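Local coordinates for DUF4276 family protein (Pyrococcus horikoshii, PDB 2P62) that is of unknown function but forms a two-fold symmetric dimer in the crystal, its two copies meeting through helices, at the interface of chains A and B. Numbering follows the deposited sequence. Chains: chain A/B, Hypothetical protein PH0156.

The interface of chains A and B. Residues chain A 191, 194-195, 199; chain B 176, 184, 188, 191-192, 195.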
# COMPACT_ATOMS: atom_id res chain seq x y z
N HIS A 191 10.06 8.34 -4.07
CA HIS A 191 10.41 7.12 -4.79
C HIS A 191 11.91 6.96 -4.95
O HIS A 191 12.40 5.84 -5.07
CB HIS A 191 9.72 7.10 -6.15
CG HIS A 191 8.26 6.80 -6.06
ND1 HIS A 191 7.29 7.78 -6.13
CD2 HIS A 191 7.60 5.64 -5.81
CE1 HIS A 191 6.10 7.23 -5.94
NE2 HIS A 191 6.26 5.93 -5.74
N SER A 194 13.02 5.35 -1.86
CA SER A 194 12.79 3.90 -1.83
C SER A 194 14.00 3.18 -2.42
O SER A 194 14.42 2.12 -1.94
CB SER A 194 11.55 3.52 -2.64
OG SER A 194 10.37 4.06 -2.08
N ILE A 195 14.54 3.76 -3.49
CA ILE A 195 15.70 3.20 -4.17
C ILE A 195 16.95 3.38 -3.32
O ILE A 195 17.75 2.45 -3.18
CB ILE A 195 15.90 3.89 -5.52
CG1 ILE A 195 14.68 3.64 -6.40
CG2 ILE A 195 17.20 3.41 -6.15
CD1 ILE A 195 14.68 4.42 -7.71
N TYR A 199 14.23 -0.17 -0.58
CA TYR A 199 12.93 -0.56 -0.03
C TYR A 199 12.24 -1.51 -0.98
O TYR A 199 12.01 -1.16 -2.14
CB TYR A 199 12.04 0.66 0.17
CG TYR A 199 10.71 0.33 0.78
CD1 TYR A 199 10.63 -0.24 2.06
CD2 TYR A 199 9.52 0.58 0.10
CE1 TYR A 199 9.40 -0.54 2.63
CE2 TYR A 199 8.29 0.28 0.66
CZ TYR A 199 8.24 -0.28 1.93
OH TYR A 199 7.02 -0.58 2.49
N LEU B 176 20.91 6.79 -11.37
CA LEU B 176 20.51 6.11 -10.14
C LEU B 176 21.47 4.98 -9.79
O LEU B 176 21.81 4.77 -8.63
CB LEU B 176 19.09 5.54 -10.24
CG LEU B 176 17.89 6.38 -9.77
CD1 LEU B 176 18.10 6.85 -8.33
CD2 LEU B 176 17.71 7.55 -10.68
N LEU B 184 20.57 -1.46 -10.66
CA LEU B 184 19.23 -1.31 -10.13
C LEU B 184 18.48 -2.64 -10.13
O LEU B 184 18.71 -3.50 -10.99
CB LEU B 184 18.45 -0.30 -10.98
CG LEU B 184 19.00 1.12 -11.03
CD1 LEU B 184 18.13 1.97 -11.94
CD2 LEU B 184 19.04 1.71 -9.64
N ASP B 188 13.49 -1.37 -8.09
CA ASP B 188 13.88 0.04 -8.17
C ASP B 188 13.26 0.66 -9.43
O ASP B 188 12.84 1.82 -9.41
CB ASP B 188 15.41 0.23 -8.25
CG ASP B 188 16.15 -0.23 -7.00
OD1 ASP B 188 15.67 0.01 -5.87
OD2 ASP B 188 17.25 -0.81 -7.15
N HIS B 191 10.03 1.99 -9.09
CA HIS B 191 9.93 3.32 -8.49
C HIS B 191 10.19 4.44 -9.50
O HIS B 191 9.72 5.56 -9.32
CB HIS B 191 10.84 3.41 -7.27
CG HIS B 191 10.34 2.60 -6.11
ND1 HIS B 191 9.18 2.92 -5.43
CD2 HIS B 191 10.81 1.47 -5.55
CE1 HIS B 191 8.95 2.00 -4.51
NE2 HIS B 191 9.92 1.11 -4.55
N ILE B 192 10.89 4.11 -10.58
CA ILE B 192 11.17 5.06 -11.65
C ILE B 192 9.88 5.22 -12.45
O ILE B 192 9.54 6.30 -12.91
CB ILE B 192 12.28 4.54 -12.59
CG1 ILE B 192 13.63 4.61 -11.90
CG2 ILE B 192 12.27 5.32 -13.91
CD1 ILE B 192 14.73 3.84 -12.61
N ILE B 195 7.52 7.77 -10.97
CA ILE B 195 7.86 9.13 -11.32
C ILE B 195 7.49 9.41 -12.77
O ILE B 195 6.90 10.44 -13.08
CB ILE B 195 9.36 9.39 -11.11
CG1 ILE B 195 9.75 9.00 -9.68
CG2 ILE B 195 9.68 10.85 -11.38
CD1 ILE B 195 11.23 9.11 -9.37
O HOH W 1 9.71 -1.34 -3.38
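The imidazole of B:His191 lies flat beneath A:Ser194, whose CB sits over the middle of one ring face, 3.4 Å from the centroid, in a CH-pi contact. A small side chain such as serine probably lets helix 186-196 of chain A approach the ring of chain B closely; its hydroxyl OG leans toward the ring atom CE1 at 3.5 Å. The rim of the same imidazole meets A:His191 and water 1. In the ring plane, ND1 meets CD2 of A:His191 at 3.2 Å, edge to edge, the side chains crossing at about a right angle. The two histidines are turned differently, chi2 being 100° in A:His191 and -67° in B:His191; the latter sets the face of B:His191 under A:Ser194. No direct polar bond crosses this patch. Instead NE2 of B:His191 hydrogen-bonds to water 1 at 2.7 Å, fairly straight, and that water lies 2.6 Å from the backbone O of A:Tyr199. Histidine thus combines a flat face for packing with a polar rim for water.

Alongside, A:Ile195 supplies apolar filling. Its CG1 packs 3.9 Å from CB of B:His191, the side chains running past each other in opposite directions, and also against CB of B:Asp188, which lends carbon surface. CD1 has the backbone O of B:Asp188 as a van der Waals neighbour. The other branch, CG2, packs without a bond 3.7 Å from the carboxylate OD1 of B:Asp188 and reaches toward B:Leu176 and B:Leu184, whose branched methyls suit an apolar partner.

An interchain disulfide at Cys203, seen in a crystal structure of this protein, is consistent with this pairing, though the dimer may not persist in solution. Helix 186-196 of each chain pairs about the two-fold axis, CB of A:His191 packing 4.0 Å from CG1 of B:Ile195; helix 171-180 of chain B flanks A:Ile195, and A:Tyr199 follows in the loop before helix 204-218.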